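Local coordinates for protein retinol dehydratase (Spodoptera frugiperda, PDB 1FMJ) that probably dehydrates retinol by way of a sulfonated intermediate, using a sulfotransferase fold that holds retinol beside the spent nucleotide adenosine 3',5'-diphosphate, at residues F195-L203 with R299-F310. Sequence-based numbering, arbitrary orientation.
Sequences FHHARLLYL and REIGILADGEHF. With RTL (retinol), chain H.
H196 and E308 meet across the contact in a His-carboxylate hydrogen bond. H196 ND1 donates to E308 OE2 at 2.7 Å, on the syn side of the carboxylate and in the ring plane. The two planes are turned 62° apart. NE2 of the same ring bonds Y322, so both ring nitrogens are engaged. E308 CG sits beside its backbone N (chi1 -77°), and the chain bends at chi2 (-73°), which lays the carboxylate against CB of R199.

The backbones join through A305 N, which donates to L200 O at 2.9 Å, where helix 187-200 ends in a Schellman motif with Y202 at C-prime. R299 ties its own loop together by side-chain-to-carbonyl bonds: NH1 reaches A305 O from above the carbonyl plane, and NH2 bonds E308 O at 2.6 Å.

Among apolar side chains, L200 CD1 meets L304 CD2 at 4.0 Å, L200 CD2 lies at the edge of the F310 ring, and L201 lies alongside L304. A305 CB stands over one face of the Y202 ring, a CH-pi contact 4.0 Å from its centroid.

Two waters bridge further. Y202 OH donates to one shared by G302 O and L304 O. A second water links Y202 OH to D306 N.

With an alanine at E308, H196 ND1 would probably lose its acceptor, leaving the Y322 bond to hold the ring.

H197, I303 and F310 line the retinol pocket, with F310 CE1 3.6 Å from retinol C20. The H196-E308 and A305-L200 bonds tie the loop to the last turns of helix 187-200, which is consistent with a pocket wall held in place from behind.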
loop_
_atom_site.group_PDB
_atom_site.type_symbol
_atom_site.label_atom_id
_atom_site.label_comp_id
_atom_site.label_asym_id
_atom_site.label_seq_id
_atom_site.Cartn_x
_atom_site.Cartn_y
_atom_site.Cartn_z
ATOM N N PHE A 195 5.043 8.005 7.176
ATOM C CA PHE A 195 4.831 9.106 8.105
ATOM C C PHE A 195 4.096 10.226 7.366
ATOM O O PHE A 195 3.045 10.677 7.812
ATOM C CB PHE A 195 6.180 9.612 8.635
ATOM C CG PHE A 195 6.108 10.953 9.338
ATOM C CD1 PHE A 195 5.459 11.088 10.563
ATOM C CD2 PHE A 195 6.718 12.072 8.780
ATOM C CE1 PHE A 195 5.424 12.324 11.224
ATOM C CE2 PHE A 195 6.689 13.310 9.432
ATOM C CZ PHE A 195 6.041 13.432 10.656
ATOM N N HIS A 196 4.651 10.652 6.231
ATOM C CA HIS A 196 4.072 11.721 5.425
ATOM C C HIS A 196 2.701 11.404 4.888
ATOM O O HIS A 196 1.849 12.288 4.777
ATOM C CB HIS A 196 4.990 12.058 4.257
ATOM C CG HIS A 196 6.141 12.928 4.638
ATOM N ND1 HIS A 196 5.993 14.270 4.920
ATOM C CD2 HIS A 196 7.455 12.649 4.802
ATOM C CE1 HIS A 196 7.169 14.778 5.241
ATOM N NE2 HIS A 196 8.072 13.815 5.178
ATOM N N HIS A 197 2.503 10.143 4.523
ATOM C CA HIS A 197 1.224 9.693 4.010
ATOM C C HIS A 197 0.167 9.759 5.112
ATOM O O HIS A 197 -1.003 10.050 4.837
ATOM C CB HIS A 197 1.363 8.269 3.481
ATOM C CG HIS A 197 0.075 7.660 3.023
ATOM N ND1 HIS A 197 -0.716 6.887 3.846
ATOM C CD2 HIS A 197 -0.555 7.703 1.827
ATOM C CE1 HIS A 197 -1.780 6.482 3.176
ATOM N NE2 HIS A 197 -1.707 6.963 1.948
ATOM N N ALA A 198 0.576 9.493 6.353
ATOM C CA ALA A 198 -0.360 9.545 7.473
ATOM C C ALA A 198 -0.735 11.009 7.694
ATOM O O ALA A 198 -1.870 11.327 8.048
ATOM C CB ALA A 198 0.265 8.956 8.726
ATOM N N ARG A 199 0.224 11.899 7.477
ATOM C CA ARG A 199 -0.027 13.332 7.614
ATOM C C ARG A 199 -1.009 13.774 6.526
ATOM O O ARG A 199 -1.927 14.550 6.779
ATOM C CB ARG A 199 1.282 14.116 7.474
ATOM C CG ARG A 199 2.155 14.160 8.730
ATOM C CD ARG A 199 2.140 15.555 9.341
ATOM N NE ARG A 199 3.099 15.698 10.436
ATOM C CZ ARG A 199 2.887 15.305 11.689
ATOM N NH1 ARG A 199 1.737 14.740 12.033
ATOM N NH2 ARG A 199 3.841 15.459 12.594
ATOM N N LEU A 200 -0.811 13.259 5.317
ATOM C CA LEU A 200 -1.657 13.589 4.172
ATOM C C LEU A 200 -3.151 13.378 4.425
ATOM O O LEU A 200 -3.973 14.223 4.067
ATOM C CB LEU A 200 -1.238 12.754 2.959
ATOM C CG LEU A 200 -2.079 12.839 1.676
ATOM C CD1 LEU A 200 -1.794 14.149 0.945
ATOM C CD2 LEU A 200 -1.753 11.667 0.760
ATOM N N LEU A 201 -3.495 12.248 5.038
ATOM C CA LEU A 201 -4.888 11.909 5.298
ATOM C C LEU A 201 -5.370 12.229 6.707
ATOM O O LEU A 201 -6.430 11.757 7.123
ATOM C CB LEU A 201 -5.112 10.425 4.993
ATOM C CG LEU A 201 -4.593 10.021 3.608
ATOM C CD1 LEU A 201 -4.785 8.513 3.367
ATOM C CD2 LEU A 201 -5.317 10.838 2.549
ATOM N N TYR A 202 -4.591 13.028 7.433
ATOM C CA TYR A 202 -4.938 13.420 8.791
ATOM C C TYR A 202 -5.046 12.221 9.727
ATOM O O TYR A 202 -5.861 12.228 10.641
ATOM C CB TYR A 202 -6.269 14.186 8.806
ATOM C CG TYR A 202 -6.247 15.500 8.055
ATOM C CD1 TYR A 202 -6.835 15.621 6.790
ATOM C CD2 TYR A 202 -5.610 16.616 8.593
ATOM C CE1 TYR A 202 -6.782 16.827 6.081
ATOM C CE2 TYR A 202 -5.548 17.814 7.895
ATOM C CZ TYR A 202 -6.131 17.915 6.645
ATOM O OH TYR A 202 -6.037 19.101 5.958
ATOM N N LEU A 203 -4.226 11.200 9.504
ATOM C CA LEU A 203 -4.255 10.002 10.339
ATOM C C LEU A 203 -3.474 10.163 11.642
ATOM O O LEU A 203 -3.767 9.494 12.638
ATOM C CB LEU A 203 -3.686 8.802 9.572
ATOM C CG LEU A 203 -4.319 8.446 8.228
ATOM C CD1 LEU A 203 -3.647 7.206 7.666
ATOM C CD2 LEU A 203 -5.806 8.215 8.396
ATOM N N ARG A 299 -8.131 16.679 -3.388
ATOM C CA ARG A 299 -7.885 17.899 -2.634
ATOM C C ARG A 299 -9.072 18.860 -2.678
ATOM O O ARG A 299 -9.360 19.530 -1.690
ATOM C CB ARG A 299 -6.617 18.605 -3.122
ATOM C CG ARG A 299 -6.126 19.673 -2.148
ATOM C CD ARG A 299 -4.739 20.163 -2.514
ATOM N NE ARG A 299 -3.757 19.082 -2.491
ATOM C CZ ARG A 299 -3.104 18.678 -1.409
ATOM N NH1 ARG A 299 -3.315 19.256 -0.234
ATOM N NH2 ARG A 299 -2.221 17.694 -1.508
ATOM N N GLU A 300 -9.759 18.920 -3.816
ATOM C CA GLU A 300 -10.918 19.800 -3.953
ATOM C C GLU A 300 -11.991 19.402 -2.945
ATOM O O GLU A 300 -12.812 20.223 -2.545
ATOM C CB GLU A 300 -11.479 19.724 -5.379
ATOM C CG GLU A 300 -12.689 20.620 -5.639
ATOM C CD GLU A 300 -13.991 20.041 -5.098
ATOM O OE1 GLU A 300 -14.335 18.904 -5.479
ATOM O OE2 GLU A 300 -14.679 20.724 -4.303
ATOM N N ILE A 301 -11.973 18.138 -2.530
ATOM C CA ILE A 301 -12.942 17.639 -1.556
ATOM C C ILE A 301 -12.638 18.193 -0.164
ATOM O O ILE A 301 -13.553 18.505 0.597
ATOM C CB ILE A 301 -12.935 16.087 -1.504
ATOM C CG1 ILE A 301 -13.336 15.520 -2.870
ATOM C CG2 ILE A 301 -13.891 15.592 -0.427
ATOM C CD1 ILE A 301 -13.318 14.007 -2.949
ATOM N N GLY A 302 -11.353 18.312 0.163
ATOM C CA GLY A 302 -10.960 18.842 1.456
ATOM C C GLY A 302 -10.359 17.834 2.421
ATOM O O GLY A 302 -10.129 18.153 3.594
ATOM N N ILE A 303 -10.082 16.624 1.940
ATOM C CA ILE A 303 -9.531 15.586 2.805
ATOM C C ILE A 303 -8.022 15.369 2.734
ATOM O O ILE A 303 -7.512 14.400 3.296
ATOM C CB ILE A 303 -10.201 14.229 2.542
ATOM C CG1 ILE A 303 -10.006 13.832 1.082
ATOM C CG2 ILE A 303 -11.662 14.296 2.915
ATOM C CD1 ILE A 303 -10.316 12.368 0.805
ATOM N N LEU A 304 -7.313 16.241 2.028
ATOM C CA LEU A 304 -5.864 16.127 1.947
ATOM C C LEU A 304 -5.265 17.298 2.711
ATOM O O LEU A 304 -5.729 18.423 2.575
ATOM C CB LEU A 304 -5.384 16.180 0.498
ATOM C CG LEU A 304 -5.845 15.109 -0.486
ATOM C CD1 LEU A 304 -5.071 15.295 -1.779
ATOM C CD2 LEU A 304 -5.625 13.714 0.083
ATOM N N ALA A 305 -4.235 17.036 3.505
ATOM C CA ALA A 305 -3.587 18.085 4.282
ATOM C C ALA A 305 -2.695 18.968 3.421
ATOM O O ALA A 305 -2.035 18.479 2.493
ATOM C CB ALA A 305 -2.763 17.459 5.399
ATOM N N ASP A 306 -2.673 20.268 3.719
ATOM C CA ASP A 306 -1.825 21.198 2.974
ATOM C C ASP A 306 -0.374 20.784 3.190
ATOM O O ASP A 306 -0.010 20.344 4.275
ATOM C CB ASP A 306 -1.964 22.639 3.484
ATOM C CG ASP A 306 -3.385 23.171 3.412
ATOM O OD1 ASP A 306 -4.127 22.810 2.473
ATOM O OD2 ASP A 306 -3.752 23.977 4.297
ATOM N N GLY A 307 0.452 20.929 2.162
ATOM C CA GLY A 307 1.857 20.584 2.309
ATOM C C GLY A 307 2.188 19.105 2.253
ATOM O O GLY A 307 3.279 18.696 2.656
ATOM N N GLU A 308 1.253 18.298 1.769
ATOM C CA GLU A 308 1.473 16.860 1.651
ATOM C C GLU A 308 0.912 16.398 0.321
ATOM O O GLU A 308 -0.116 16.899 -0.132
ATOM C CB GLU A 308 0.796 16.106 2.797
ATOM C CG GLU A 308 1.555 16.189 4.102
ATOM C CD GLU A 308 2.818 15.335 4.100
ATOM O OE1 GLU A 308 3.206 14.805 3.032
ATOM O OE2 GLU A 308 3.423 15.191 5.173
ATOM N N HIS A 309 1.595 15.446 -0.297
ATOM C CA HIS A 309 1.194 14.928 -1.590
ATOM C C HIS A 309 1.349 13.411 -1.635
ATOM O O HIS A 309 2.209 12.852 -0.959
ATOM C CB HIS A 309 2.060 15.577 -2.673
ATOM C CG HIS A 309 1.925 17.069 -2.726
ATOM N ND1 HIS A 309 0.873 17.699 -3.359
ATOM C CD2 HIS A 309 2.670 18.053 -2.167
ATOM C CE1 HIS A 309 0.976 19.005 -3.188
ATOM N NE2 HIS A 309 2.058 19.246 -2.468
ATOM N N PHE A 310 0.514 12.763 -2.441
ATOM C CA PHE A 310 0.549 11.313 -2.605
ATOM C C PHE A 310 1.861 10.900 -3.279
ATOM O O PHE A 310 2.478 9.919 -2.892
ATOM C CB PHE A 310 -0.642 10.856 -3.447
ATOM C CG PHE A 310 -0.811 9.372 -3.483
ATOM C CD1 PHE A 310 -1.102 8.668 -2.316
ATOM C CD2 PHE A 310 -0.643 8.667 -4.671
ATOM C CE1 PHE A 310 -1.217 7.282 -2.336
ATOM C CE2 PHE A 310 -0.757 7.283 -4.699
ATOM C CZ PHE A 310 -1.045 6.590 -3.525
HETATM C C1 RTL H . -10.185 9.459 5.365
HETATM C C2 RTL H . -11.036 9.451 6.675
HETATM C C3 RTL H . -12.349 8.691 6.529
HETATM C C4 RTL H . -13.039 7.981 5.367
HETATM C C5 RTL H . -12.076 8.105 4.183
HETATM C C6 RTL H . -10.820 8.729 4.122
HETATM C C7 RTL H . -9.989 8.754 2.889
HETATM C C8 RTL H . -9.176 7.732 2.491
HETATM C C9 RTL H . -8.350 7.748 1.276
HETATM C C10 RTL H . -7.578 6.631 1.013
HETATM C C11 RTL H . -6.656 6.349 -0.108
HETATM C C12 RTL H . -5.451 5.859 0.338
HETATM C C13 RTL H . -4.189 5.417 -0.292
HETATM C C14 RTL H . -3.005 4.938 0.193
HETATM C C15 RTL H . -2.813 3.482 0.293
HETATM O O1 RTL H . -2.304 2.949 -0.855
HETATM C C16 RTL H . -8.892 8.801 5.887
HETATM C C17 RTL H . -9.913 10.956 5.154
HETATM C C18 RTL H . -12.703 7.436 2.950
HETATM C C19 RTL H . -8.367 8.982 0.354
HETATM C C20 RTL H . -4.375 5.586 -1.809
HETATM O O HOH W 1 -7.979 19.482 4.239
HETATM O O HOH W 2 -4.115 21.084 6.131
#